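Local coordinates for protein excinuclease ABC, subunit A. (Deinococcus radiodurans, PDB 2VF7) that binds ATP, zinc and DNA as a UvrA-type ABC ATPase and probably takes part in recognising damaged DNA for excision repair, at residues V508-L513 and L544-A549; T526-T529 and G535-T538; E735-K740 and P760-H765; Q794-S799 and P835-A840; V802-P807 and A829-A834. The protein carries 1 engineered substitution. One frame throughout, in Å; residues are numbered along the deposited sequence.

In the fold
Along the chain, contact 1 comes first: it joins the hairpin that starts in strand 502-510 to helix 536-551, closing a loop of 30 residues. Contact 2, the P-loop with its strand 525-529, is nested inside that loop; the two meet at Thr538 and at the same ADP. Contact 3 follows in series and ties helix 733-743 to the loop after strand 753-758. Contact 4 opens later still, bringing helix 834-840 back to helix 793-796, and contact 5 lies within its loop. None of the loops cross. Contacts 2 and 5 share a sheet, in which strands 525-529 and 801-805 are neighbours. Contact 4 touches contact 5 through Val796 and Val802.

Contact 1: residues V508-L513 and L544-A549; sequences VTRNNL and LVDALA. With ADP (adenosine-5'-diphosphate), chain D.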
# COMPACT_ATOMS: atom_id res chain seq x y z
N VAL A 508 -2.54 -15.77 -46.34
CA VAL A 508 -2.31 -15.22 -45.02
C VAL A 508 -3.28 -15.84 -44.00
O VAL A 508 -4.41 -15.37 -43.86
CB VAL A 508 -2.46 -13.66 -45.03
CG1 VAL A 508 -2.00 -13.06 -43.70
CG2 VAL A 508 -1.67 -13.04 -46.18
N THR A 509 -2.83 -16.89 -43.31
CA THR A 509 -3.59 -17.49 -42.21
C THR A 509 -3.04 -17.01 -40.86
O THR A 509 -1.83 -17.08 -40.62
CB THR A 509 -3.65 -19.06 -42.28
OG1 THR A 509 -4.10 -19.47 -43.58
CG2 THR A 509 -4.60 -19.63 -41.22
N ARG A 510 -3.93 -16.52 -40.00
CA ARG A 510 -3.56 -15.84 -38.74
C ARG A 510 -4.80 -15.22 -38.09
O ARG A 510 -5.48 -14.38 -38.70
CB ARG A 510 -2.50 -14.76 -39.00
CG ARG A 510 -1.72 -14.29 -37.78
CD ARG A 510 -0.21 -14.30 -38.06
NE ARG A 510 0.56 -13.86 -36.90
CZ ARG A 510 1.83 -14.20 -36.65
NH1 ARG A 510 2.48 -15.01 -37.48
NH2 ARG A 510 2.44 -13.73 -35.57
N ASN A 511 -5.10 -15.66 -36.87
CA ASN A 511 -6.25 -15.15 -36.11
C ASN A 511 -7.54 -15.23 -36.92
O ASN A 511 -8.03 -16.33 -37.18
CB ASN A 511 -5.99 -13.73 -35.60
CG ASN A 511 -4.77 -13.64 -34.72
OD1 ASN A 511 -4.28 -14.65 -34.22
ND2 ASN A 511 -4.29 -12.42 -34.50
N ASN A 512 -8.07 -14.08 -37.34
CA ASN A 512 -9.32 -14.03 -38.12
C ASN A 512 -9.20 -13.98 -39.66
O ASN A 512 -10.20 -13.87 -40.37
CB ASN A 512 -10.27 -12.93 -37.60
CG ASN A 512 -9.85 -11.53 -38.02
OD1 ASN A 512 -8.66 -11.23 -38.13
ND2 ASN A 512 -10.83 -10.67 -38.22
N LEU A 513 -7.97 -14.09 -40.16
CA LEU A 513 -7.71 -14.16 -41.60
C LEU A 513 -7.50 -15.63 -41.99
O LEU A 513 -6.60 -16.28 -41.47
CB LEU A 513 -6.45 -13.36 -41.96
CG LEU A 513 -6.11 -12.04 -41.26
CD1 LEU A 513 -4.78 -11.53 -41.75
CD2 LEU A 513 -7.17 -10.96 -41.47
N LEU A 544 2.68 -9.36 -42.44
CA LEU A 544 3.58 -8.78 -43.42
C LEU A 544 5.00 -8.82 -42.88
O LEU A 544 5.85 -9.50 -43.43
CB LEU A 544 3.18 -7.35 -43.79
CG LEU A 544 4.09 -6.66 -44.84
CD1 LEU A 544 4.17 -7.48 -46.12
CD2 LEU A 544 3.62 -5.27 -45.15
N VAL A 545 5.22 -8.11 -41.77
CA VAL A 545 6.54 -7.93 -41.17
C VAL A 545 7.33 -9.23 -40.99
O VAL A 545 8.49 -9.31 -41.41
CB VAL A 545 6.44 -7.15 -39.83
CG1 VAL A 545 7.74 -7.21 -39.05
CG2 VAL A 545 6.07 -5.72 -40.10
N ASP A 546 6.74 -10.25 -40.39
CA ASP A 546 7.47 -11.50 -40.28
C ASP A 546 7.14 -12.48 -41.40
O ASP A 546 7.08 -13.69 -41.20
CB ASP A 546 7.44 -12.12 -38.86
CG ASP A 546 6.05 -12.19 -38.26
OD1 ASP A 546 5.25 -13.03 -38.73
OD2 ASP A 546 5.79 -11.42 -37.29
N ALA A 547 6.93 -11.92 -42.58
CA ALA A 547 7.08 -12.67 -43.82
C ALA A 547 8.36 -12.17 -44.48
O ALA A 547 9.20 -12.98 -44.87
CB ALA A 547 5.87 -12.50 -44.74
N LEU A 548 8.53 -10.86 -44.57
CA LEU A 548 9.72 -10.31 -45.23
C LEU A 548 10.94 -10.10 -44.32
O LEU A 548 12.03 -9.76 -44.82
CB LEU A 548 9.41 -9.10 -46.12
CG LEU A 548 9.00 -7.71 -45.66
CD1 LEU A 548 8.97 -6.80 -46.88
CD2 LEU A 548 7.65 -7.73 -45.03
N ALA A 549 10.78 -10.33 -43.02
CA ALA A 549 11.93 -10.46 -42.12
C ALA A 549 12.59 -11.82 -42.36
O ALA A 549 13.82 -11.95 -42.26
CB ALA A 549 11.52 -10.31 -40.68
PB ADP D . -7.18 -4.45 -35.58
O1B ADP D . -7.76 -3.81 -34.34
O2B ADP D . -5.69 -4.36 -35.73
O3B ADP D . -7.95 -4.04 -36.81
PA ADP D . -6.34 -7.17 -35.03
O1A ADP D . -6.14 -7.22 -33.55
O2A ADP D . -5.17 -7.07 -35.96
O3A ADP D . -7.43 -6.04 -35.42
O5' ADP D . -7.05 -8.59 -35.37
C5' ADP D . -8.43 -8.81 -35.12
C4' ADP D . -8.72 -10.22 -34.63
O4' ADP D . -7.52 -10.93 -34.32
C3' ADP D . -9.50 -10.12 -33.33
O3' ADP D . -10.49 -11.13 -33.29
C2' ADP D . -8.45 -10.34 -32.25
O2' ADP D . -8.99 -10.82 -31.02
C1' ADP D . -7.49 -11.30 -32.93
N9 ADP D . -6.13 -11.16 -32.35
C8 ADP D . -5.24 -10.19 -32.66
N7 ADP D . -4.08 -10.34 -31.97
C5 ADP D . -4.24 -11.44 -31.20
C6 ADP D . -3.41 -12.18 -30.22
N6 ADP D . -2.15 -11.75 -29.93
N1 ADP D . -3.93 -13.29 -29.63
C2 ADP D . -5.18 -13.71 -29.91
N3 ADP D . -6.00 -13.09 -30.79
C4 ADP D . -5.59 -11.97 -31.46
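Arg510 and Asp546 face each other by charge alone, at the open edge of this contact. NH1 of Arg510 lies 3.6 Å from OD1 of Asp546, which is long for a salt bridge. The oxygen sits well out of the guanidinium plane, so none of the N-H groups points at it, and the two flat groups are turned 39° against each other. Asp546 is exposed on the helix, and only about 60 Å² is buried between the two segments, so the pairing is probably loose and shared with solvent. The inner flank of Arg510 is packed more closely: a first torsion of -162° sends the aliphatic start of the chain to helix 536-551, where Arg510 CG is 3.7 Å from Thr538 CG2. The backbone explains how one short segment serves both sides. Arg510 to Leu513 form a type II' turn, the tight reversal of a beta hairpin, closed by Leu513 N to Arg510 O at 2.9 Å and Arg510 N to Leu513 O at 3.1 Å. The hairpin starts in strand 502-510, the middle strand of a three-stranded antiparallel sheet such as ABC ATPases carry beside their nucleotide site. Its two corner residues turn to ADP. Asn511 sets its amide over one face of the adenine's five-membered ring, tilted about 30° to it, with ND2 the closest atom at 3.0 Å from C8. Asn512 places OD1 3.6 Å from the ribose C4', while its ND2 is hydrogen-bonded to the carbonyl oxygens of Ser534 and Gly810.

Contact 2: residues T526-T529 and G535-T538; sequences TSVT and GKST. With ADP (adenosine-5'-diphosphate), chain D.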
# COMPACT_ATOMS: atom_id res chain seq x y z
N THR A 526 0.81 3.70 -48.69
CA THR A 526 -0.49 3.03 -48.48
C THR A 526 -0.97 3.12 -47.03
O THR A 526 -0.20 2.93 -46.09
CB THR A 526 -0.44 1.51 -48.87
OG1 THR A 526 0.14 1.34 -50.16
CG2 THR A 526 -1.84 0.89 -48.89
N SER A 527 -2.26 3.41 -46.88
CA SER A 527 -2.96 3.37 -45.60
C SER A 527 -3.80 2.10 -45.51
O SER A 527 -4.59 1.80 -46.39
CB SER A 527 -3.87 4.60 -45.46
OG SER A 527 -3.12 5.78 -45.23
N VAL A 528 -3.65 1.36 -44.42
CA VAL A 528 -4.48 0.19 -44.18
C VAL A 528 -5.53 0.50 -43.11
O VAL A 528 -5.23 0.56 -41.90
CB VAL A 528 -3.62 -1.02 -43.80
CG1 VAL A 528 -4.49 -2.22 -43.56
CG2 VAL A 528 -2.58 -1.30 -44.92
N THR A 529 -6.77 0.66 -43.57
CA THR A 529 -7.88 1.09 -42.75
C THR A 529 -8.92 -0.02 -42.48
O THR A 529 -8.86 -1.10 -43.04
CB THR A 529 -8.57 2.34 -43.37
OG1 THR A 529 -9.26 1.97 -44.56
CG2 THR A 529 -7.56 3.41 -43.72
N GLY A 535 -8.41 -6.65 -38.56
CA GLY A 535 -7.27 -7.48 -38.93
C GLY A 535 -6.10 -6.75 -39.56
O GLY A 535 -5.15 -7.38 -40.01
N LYS A 536 -6.16 -5.43 -39.57
CA LYS A 536 -5.10 -4.55 -40.10
C LYS A 536 -3.75 -4.82 -39.44
O LYS A 536 -2.74 -5.09 -40.09
CB LYS A 536 -5.48 -3.08 -39.83
CG LYS A 536 -6.95 -2.79 -39.89
CD LYS A 536 -7.18 -1.32 -39.69
CE LYS A 536 -7.03 -0.89 -38.23
NZ LYS A 536 -8.21 -1.35 -37.44
N SER A 537 -3.75 -4.72 -38.11
CA SER A 537 -2.62 -5.08 -37.30
C SER A 537 -2.16 -6.53 -37.52
O SER A 537 -0.95 -6.80 -37.56
CB SER A 537 -2.93 -4.74 -35.83
OG SER A 537 -2.30 -5.62 -34.93
N THR A 538 -3.11 -7.45 -37.68
CA THR A 538 -2.82 -8.86 -37.97
C THR A 538 -2.21 -9.05 -39.36
O THR A 538 -1.34 -9.89 -39.54
CB THR A 538 -4.08 -9.76 -37.82
OG1 THR A 538 -4.80 -9.40 -36.64
CG2 THR A 538 -3.70 -11.21 -37.70
PB ADP D . -7.18 -4.45 -35.58
O1B ADP D . -7.76 -3.81 -34.34
O2B ADP D . -5.69 -4.36 -35.73
O3B ADP D . -7.95 -4.04 -36.81
PA ADP D . -6.34 -7.17 -35.03
O1A ADP D . -6.14 -7.22 -33.55
O2A ADP D . -5.17 -7.07 -35.96
O3A ADP D . -7.43 -6.04 -35.42
O5' ADP D . -7.05 -8.59 -35.37
C5' ADP D . -8.43 -8.81 -35.12
C4' ADP D . -8.72 -10.22 -34.63
O4' ADP D . -7.52 -10.93 -34.32
C3' ADP D . -9.50 -10.12 -33.33
O3' ADP D . -10.49 -11.13 -33.29
C2' ADP D . -8.45 -10.34 -32.25
O2' ADP D . -8.99 -10.82 -31.02
C1' ADP D . -7.49 -11.30 -32.93
N9 ADP D . -6.13 -11.16 -32.35
C8 ADP D . -5.24 -10.19 -32.66
N7 ADP D . -4.08 -10.34 -31.97
C5 ADP D . -4.24 -11.44 -31.20
C6 ADP D . -3.41 -12.18 -30.22
N6 ADP D . -2.15 -11.75 -29.93
N1 ADP D . -3.93 -13.29 -29.63
C2 ADP D . -5.18 -13.71 -29.91
N3 ADP D . -6.00 -13.09 -30.79
C4 ADP D . -5.59 -11.97 -31.46
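Lys536 runs past Val528 in the opposite direction, its CB 4.0 Å from Val528 CG1. Further out, its CD rests 3.5 Å from Val528 O. The chain then bends at its last two torsions (chi3 -76°, chi4 -74°), which turns NZ back to the ADP beta-phosphate, 2.8 Å from O3B. Gly535 N gives a second hydrogen bond to this same O3B, at 3.2 Å and nearly straight (163°). At the alpha-phosphate, O2A takes a very short bond of 2.5 Å from Thr538 OG1, with a weak one from Thr538 N beside it. Ser537 N also bonds to the beta-phosphate, though the place of that oxygen is less sure. Behind this first shell, NZ is held by Gly530 O, and Gly535, at the N-cap of helix 536-551, has backbone angles that call for glycine. The packing of Val528 against CB and CD places the aliphatic part of the lysine alongside the end of strand 525-529. Strand, loop and helix make up a Walker A P-loop. Backbone N-H groups at the helix start, together with the lysine, converge on the diphosphate and would probably offset part of its negative charge.

Contact 3: residues E735-K740 and P760-H765; sequences EAQRIK and PTTGLH
With CG anti to the backbone N (chi1 -175°) and the chain extended beyond it, Gln737 reaches from helix 733-743 to Pro760 and Thr762. Arg738 instead folds at chi3 (-82°), which swings its guanidinium toward Leu764. The Gln737 amide is used at both ends. Its NE2 is hydrogen-bonded to Asp758 O and lies 3.8 Å from Pro760 CA, while OE1 accepts a weak bond of 3.4 Å from Thr762 OG1, the two side chains crossing at about a right angle. The Arg738 geometry is less certain, since it belongs to one of two deposited conformers. In that copy Leu764 CD1 lies over one guanidinium face, 3.4 Å from Arg738 CZ, and NE appears bonded to Gly734 O and, weakly, to a water that sits 3.2 Å from Thr762 O. A type II turn reverses the chain between Thr761 and Leu764, with Thr762 and Gly763 at its corners; Leu764 N bonds to Thr761 O at 3.1 Å. In ABC terms, the LSGGE signature, which ends at Glu735, overlaps the first turn of this helix, and the loop follows the Walker B strand 753-758. The direct links to the loop are thus one weak hydroxyl-to-amide bond and apolar or water-mediated contact, while the NE2 bond to Asp758 O fixes the rotation of the Gln737 amide and so presents OE1 to Thr762.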
# COMPACT_ATOMS: atom_id res chain seq x y z
N GLU A 735 5.99 10.31 -29.06
CA GLU A 735 7.33 10.90 -28.95
C GLU A 735 8.39 9.87 -29.27
O GLU A 735 9.31 10.17 -30.00
CB GLU A 735 7.58 11.49 -27.56
CG GLU A 735 6.93 12.85 -27.38
CD GLU A 735 6.80 13.33 -25.93
OE1 GLU A 735 7.23 12.67 -24.96
OE2 GLU A 735 6.24 14.43 -25.75
N ALA A 736 8.24 8.66 -28.74
CA ALA A 736 9.19 7.57 -29.04
C ALA A 736 9.13 7.06 -30.48
O ALA A 736 10.16 6.71 -31.06
CB ALA A 736 9.01 6.42 -28.09
N GLN A 737 7.92 7.00 -31.04
CA GLN A 737 7.74 6.60 -32.44
C GLN A 737 8.47 7.54 -33.40
O GLN A 737 9.18 7.09 -34.31
CB GLN A 737 6.25 6.51 -32.80
CG GLN A 737 5.99 5.97 -34.22
CD GLN A 737 4.62 5.30 -34.41
OE1 GLN A 737 3.74 5.37 -33.54
NE2 GLN A 737 4.45 4.61 -35.55
N ARG A 738 8.31 8.84 -33.18
CA ARG A 738 8.93 9.87 -34.01
C ARG A 738 10.45 9.95 -33.86
O ARG A 738 11.11 10.37 -34.78
CB ARG A 738 8.29 11.24 -33.72
CG ARG A 738 6.86 11.39 -34.23
CD ARG A 738 6.30 12.77 -33.93
NE ARG A 738 5.78 12.89 -32.56
CZ ARG A 738 5.59 14.05 -31.91
NH1 ARG A 738 5.89 15.22 -32.49
NH2 ARG A 738 5.07 14.05 -30.68
N ILE A 739 11.00 9.57 -32.72
CA ILE A 739 12.46 9.50 -32.52
C ILE A 739 13.05 8.37 -33.39
O ILE A 739 14.09 8.55 -34.04
CB ILE A 739 12.84 9.28 -31.02
CG1 ILE A 739 12.20 10.35 -30.12
CG2 ILE A 739 14.34 9.24 -30.79
CD1 ILE A 739 12.57 10.23 -28.65
N LYS A 740 12.37 7.23 -33.40
CA LYS A 740 12.77 6.05 -34.16
C LYS A 740 12.71 6.33 -35.64
O LYS A 740 13.57 5.88 -36.40
CB LYS A 740 11.85 4.87 -33.87
CG LYS A 740 12.01 4.24 -32.49
CD LYS A 740 10.79 3.40 -32.23
CE LYS A 740 10.64 3.07 -30.79
NZ LYS A 740 11.22 1.75 -30.49
N PRO A 760 0.94 6.32 -37.27
CA PRO A 760 2.11 7.17 -36.99
C PRO A 760 1.82 8.53 -36.33
O PRO A 760 2.75 9.24 -35.91
CB PRO A 760 2.75 7.38 -38.38
CG PRO A 760 2.12 6.34 -39.26
CD PRO A 760 0.75 6.11 -38.72
N THR A 761 0.54 8.88 -36.23
CA THR A 761 0.13 10.16 -35.66
C THR A 761 -0.44 9.99 -34.25
O THR A 761 -1.27 10.79 -33.81
CB THR A 761 -0.89 10.91 -36.59
OG1 THR A 761 -2.14 10.19 -36.66
CG2 THR A 761 -0.31 11.10 -38.00
N THR A 762 -0.00 8.94 -33.56
CA THR A 762 -0.43 8.71 -32.18
C THR A 762 0.02 9.90 -31.32
O THR A 762 1.18 10.31 -31.37
CB THR A 762 0.10 7.36 -31.60
OG1 THR A 762 1.51 7.23 -31.83
CG2 THR A 762 -0.62 6.17 -32.26
N GLY A 763 -0.93 10.48 -30.57
CA GLY A 763 -0.64 11.63 -29.72
C GLY A 763 -0.35 12.90 -30.47
O GLY A 763 0.27 13.81 -29.93
N LEU A 764 -0.80 12.99 -31.72
CA LEU A 764 -0.57 14.17 -32.53
C LEU A 764 -1.83 14.99 -32.76
O LEU A 764 -2.91 14.45 -33.01
CB LEU A 764 0.09 13.80 -33.87
CG LEU A 764 1.60 14.02 -34.07
CD1 LEU A 764 2.41 13.33 -33.01
CD2 LEU A 764 2.05 13.55 -35.45
N HIS A 765 -1.67 16.30 -32.66
CA HIS A 765 -2.73 17.25 -32.94
C HIS A 765 -2.98 17.31 -34.47
O HIS A 765 -2.07 17.06 -35.25
CB HIS A 765 -2.32 18.60 -32.35
CG HIS A 765 -3.41 19.63 -32.38
ND1 HIS A 765 -3.55 20.53 -33.41
CD2 HIS A 765 -4.41 19.89 -31.51
CE1 HIS A 765 -4.59 21.31 -33.18
NE2 HIS A 765 -5.13 20.94 -32.03
O HOH W 1 4.00 10.35 -32.91

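Contact 4: residues Q794-S799 and P835-A840; sequences QVVAAS and PYLRAA
Val796 and Leu837 meet at about a right angle: the valine points from helix 793-796 across the branched end of the leucine. The touching branch of Val796 is CG1, which chi1 of 177° directs to the partner helix and which lies 4.0 Å from Leu837 CG, with CD2 as near. Leu837 does not leave its helix pointing straight at the partner. Its end does the reaching, by way of a first torsion of -139° that lies between the usual staggered values and carries CD2 into the angle between Val796 and Ala797. There CD2 is 4.1 Å from Ala797 CA and 4.3 Å from Ala797 CB. About one turn further along helix 834-840, Ala840 points its methyl at Ala797, CB to CB 4.3 Å, so the Ala797 methyl faces the groove between Leu837 and Ala840 on one side of that helix. Val796 and Ala797, neighbours in sequence, both point toward helix 834-840 where the chain leaves helix 793-796 through a type I turn. Behind the pair lies the central sheet: Val796 CG2 packs on Thr529 CG2, and CG1 of the same valine on Val802 CG2. Ala840 also touches Met793. The contact thus packs the C-terminal helix against the short helix that follows strand 785-789. About 162 Å² is buried, all the side-chain pairs across it are apolar, and the distances are those of ordinary van der Waals packing. Cohesion therefore rests on dispersion and the exclusion of water, with shape rather than bond direction fixing how helix 834-840 sits against this segment.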
# COMPACT_ATOMS: atom_id res chain seq x y z
N GLN A 794 -7.87 12.08 -42.03
CA GLN A 794 -6.98 13.20 -42.39
C GLN A 794 -5.74 12.67 -43.13
O GLN A 794 -5.35 13.20 -44.15
CB GLN A 794 -6.55 13.99 -41.13
CG GLN A 794 -5.68 15.25 -41.39
CD GLN A 794 -5.03 15.83 -40.12
OE1 GLN A 794 -4.91 15.15 -39.09
NE2 GLN A 794 -4.61 17.10 -40.19
N VAL A 795 -5.17 11.60 -42.57
CA VAL A 795 -3.96 10.98 -43.10
C VAL A 795 -4.25 10.05 -44.27
O VAL A 795 -3.47 9.98 -45.22
CB VAL A 795 -3.23 10.20 -41.98
CG1 VAL A 795 -2.17 9.27 -42.57
CG2 VAL A 795 -2.60 11.16 -40.99
N VAL A 796 -5.37 9.34 -44.18
CA VAL A 796 -5.81 8.42 -45.24
C VAL A 796 -6.17 9.17 -46.53
O VAL A 796 -6.04 8.64 -47.62
CB VAL A 796 -6.99 7.54 -44.72
CG1 VAL A 796 -7.54 6.61 -45.81
CG2 VAL A 796 -6.53 6.73 -43.53
N ALA A 797 -6.59 10.42 -46.38
CA ALA A 797 -6.96 11.28 -47.48
C ALA A 797 -5.75 11.80 -48.29
O ALA A 797 -5.91 12.28 -49.41
CB ALA A 797 -7.80 12.44 -46.96
N ALA A 798 -4.55 11.72 -47.72
CA ALA A 798 -3.34 12.12 -48.44
C ALA A 798 -2.40 10.95 -48.79
O ALA A 798 -1.26 11.16 -49.19
CB ALA A 798 -2.60 13.20 -47.68
N SER A 799 -2.90 9.72 -48.66
CA SER A 799 -2.19 8.54 -49.17
C SER A 799 -2.20 8.53 -50.69
O SER A 799 -2.84 9.38 -51.31
CB SER A 799 -2.85 7.28 -48.64
OG SER A 799 -2.84 7.30 -47.23
N PRO A 835 -17.89 6.39 -46.46
CA PRO A 835 -18.53 7.67 -46.16
C PRO A 835 -17.63 8.67 -45.41
O PRO A 835 -17.66 9.86 -45.72
CB PRO A 835 -19.74 7.28 -45.30
CG PRO A 835 -19.55 5.83 -44.96
CD PRO A 835 -18.76 5.26 -46.07
N TYR A 836 -16.86 8.19 -44.44
CA TYR A 836 -15.96 9.02 -43.62
C TYR A 836 -14.73 9.52 -44.37
O TYR A 836 -14.27 10.64 -44.15
CB TYR A 836 -15.53 8.26 -42.34
CG TYR A 836 -16.70 7.98 -41.42
CD1 TYR A 836 -17.30 6.73 -41.39
CD2 TYR A 836 -17.22 8.99 -40.59
CE1 TYR A 836 -18.38 6.47 -40.56
CE2 TYR A 836 -18.29 8.74 -39.75
CZ TYR A 836 -18.88 7.48 -39.74
OH TYR A 836 -19.97 7.23 -38.92
N LEU A 837 -14.19 8.68 -45.26
CA LEU A 837 -13.12 9.08 -46.16
C LEU A 837 -13.65 10.18 -47.08
O LEU A 837 -12.99 11.18 -47.29
CB LEU A 837 -12.63 7.89 -47.00
CG LEU A 837 -11.13 7.68 -47.28
CD1 LEU A 837 -10.94 6.73 -48.43
CD2 LEU A 837 -10.32 8.96 -47.52
N ARG A 838 -14.86 9.98 -47.60
CA ARG A 838 -15.55 10.95 -48.47
C ARG A 838 -15.75 12.33 -47.82
O ARG A 838 -15.50 13.35 -48.46
CB ARG A 838 -16.88 10.35 -48.90
CG ARG A 838 -17.61 11.06 -50.00
CD ARG A 838 -19.07 10.54 -50.07
NE ARG A 838 -19.13 9.08 -50.18
CZ ARG A 838 -20.01 8.30 -49.56
NH1 ARG A 838 -20.94 8.82 -48.77
NH2 ARG A 838 -19.96 6.98 -49.77
N ALA A 839 -16.20 12.38 -46.57
CA ALA A 839 -16.30 13.63 -45.80
C ALA A 839 -14.94 14.34 -45.65
O ALA A 839 -14.88 15.58 -45.68
CB ALA A 839 -16.93 13.37 -44.44
N ALA A 840 -13.88 13.55 -45.47
CA ALA A 840 -12.47 14.01 -45.41
C ALA A 840 -11.95 14.57 -46.73
O ALA A 840 -11.12 15.48 -46.74
CB ALA A 840 -11.59 12.86 -44.99

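Contact 5: residues V802-P807 and A829-A834; sequences VLDIGP and AGSVTA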
# COMPACT_ATOMS: atom_id res chain seq x y z
N VAL A 802 -5.07 2.82 -50.82
CA VAL A 802 -5.79 2.46 -49.58
C VAL A 802 -6.29 1.01 -49.59
O VAL A 802 -6.83 0.54 -50.59
CB VAL A 802 -7.01 3.41 -49.26
CG1 VAL A 802 -7.76 2.94 -48.02
CG2 VAL A 802 -6.57 4.87 -49.09
N LEU A 803 -6.12 0.32 -48.46
CA LEU A 803 -6.62 -1.05 -48.27
C LEU A 803 -7.63 -1.12 -47.13
O LEU A 803 -7.26 -1.04 -45.95
CB LEU A 803 -5.45 -2.02 -47.99
CG LEU A 803 -4.81 -2.85 -49.11
CD1 LEU A 803 -4.17 -1.99 -50.18
CD2 LEU A 803 -3.75 -3.75 -48.50
N ASP A 804 -8.90 -1.25 -47.47
CA ASP A 804 -9.94 -1.33 -46.45
C ASP A 804 -10.14 -2.79 -46.06
O ASP A 804 -10.44 -3.63 -46.89
CB ASP A 804 -11.25 -0.73 -46.96
CG ASP A 804 -12.20 -0.40 -45.85
OD1 ASP A 804 -11.76 0.24 -44.88
OD2 ASP A 804 -13.40 -0.74 -45.93
N ILE A 805 -9.96 -3.08 -44.78
CA ILE A 805 -9.96 -4.44 -44.30
C ILE A 805 -11.24 -4.78 -43.57
O ILE A 805 -11.78 -3.95 -42.83
CB ILE A 805 -8.72 -4.72 -43.42
CG1 ILE A 805 -7.43 -4.65 -44.26
CG2 ILE A 805 -8.83 -6.07 -42.70
CD1 ILE A 805 -7.42 -5.48 -45.58
N GLY A 806 -11.71 -6.00 -43.83
CA GLY A 806 -12.85 -6.68 -43.17
C GLY A 806 -14.07 -5.82 -42.96
O GLY A 806 -13.92 -4.65 -42.60
N PRO A 807 -15.27 -6.39 -43.16
CA PRO A 807 -16.52 -5.66 -42.88
C PRO A 807 -16.56 -5.20 -41.43
O PRO A 807 -16.52 -4.00 -41.16
CB PRO A 807 -17.62 -6.70 -43.16
CG PRO A 807 -17.01 -7.68 -44.06
CD PRO A 807 -15.54 -7.75 -43.67
N ALA A 829 -18.43 0.21 -52.30
CA ALA A 829 -19.63 -0.42 -51.76
C ALA A 829 -19.25 -1.46 -50.71
O ALA A 829 -18.21 -2.14 -50.83
CB ALA A 829 -20.46 -1.06 -52.88
N GLY A 830 -20.10 -1.58 -49.69
CA GLY A 830 -19.85 -2.49 -48.59
C GLY A 830 -18.60 -2.10 -47.85
O GLY A 830 -17.82 -2.97 -47.46
N SER A 831 -18.40 -0.79 -47.67
CA SER A 831 -17.29 -0.24 -46.90
C SER A 831 -17.86 0.65 -45.81
O SER A 831 -18.79 1.43 -46.06
CB SER A 831 -16.36 0.59 -47.79
OG SER A 831 -15.17 0.95 -47.11
N VAL A 832 -17.34 0.51 -44.60
CA VAL A 832 -17.82 1.32 -43.50
C VAL A 832 -16.99 2.61 -43.35
O VAL A 832 -17.48 3.62 -42.82
CB VAL A 832 -17.96 0.46 -42.19
CG1 VAL A 832 -17.43 1.17 -40.97
CG2 VAL A 832 -19.44 0.03 -41.97
N THR A 833 -15.74 2.59 -43.83
CA THR A 833 -14.92 3.78 -43.86
C THR A 833 -15.21 4.73 -45.02
O THR A 833 -14.90 5.92 -44.93
CB THR A 833 -13.39 3.48 -43.84
OG1 THR A 833 -12.79 3.92 -45.07
CG2 THR A 833 -13.09 2.01 -43.58
N ALA A 834 -15.78 4.21 -46.12
CA ALA A 834 -16.04 5.00 -47.33
C ALA A 834 -16.67 6.36 -47.05
O ALA A 834 -16.04 7.37 -47.33
CB ALA A 834 -16.86 4.23 -48.35
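Asp804 takes a hydrogen bond from Ser831, OG to OD2 at 2.7 Å, and this is the main polar link between strand 801-805 and the loop before helix 834-840. The hydroxyl approaches from above the carboxylate, 61° out of its plane. A chi1 of -170° turns Ser831 OG to the side of its carbonyl carbon, and from there it also accepts a weak bond of 3.5 Å from Ala834 N, so one hydroxyl serves both as donor to the strand and as cap for the start of the helix. The other carboxylate oxygen, Asp804 OD1, is bonded to Thr529 OG1, and both oxygens of this buried group thus have a hydroxyl partner. In the fold, strand 801-805 runs parallel to the P-loop strand 525-529 and antiparallel to strand 816-820 in the mixed sheet of the ABC ATPase core. Backbone hydrogen bonds pair Thr529 with both Leu803 and Ile805 and fix the strand beside the P-loop; on its other side Asp804 pairs through its backbone with Val817 and Ala818. Van der Waals contact plays a smaller part. The Thr833 side chain rests on Thr529, while its approach to Asp804 is too short in the model to be trusted. Val832 lies at the margin and touches His413 and Ala415, which lie far earlier in the chain.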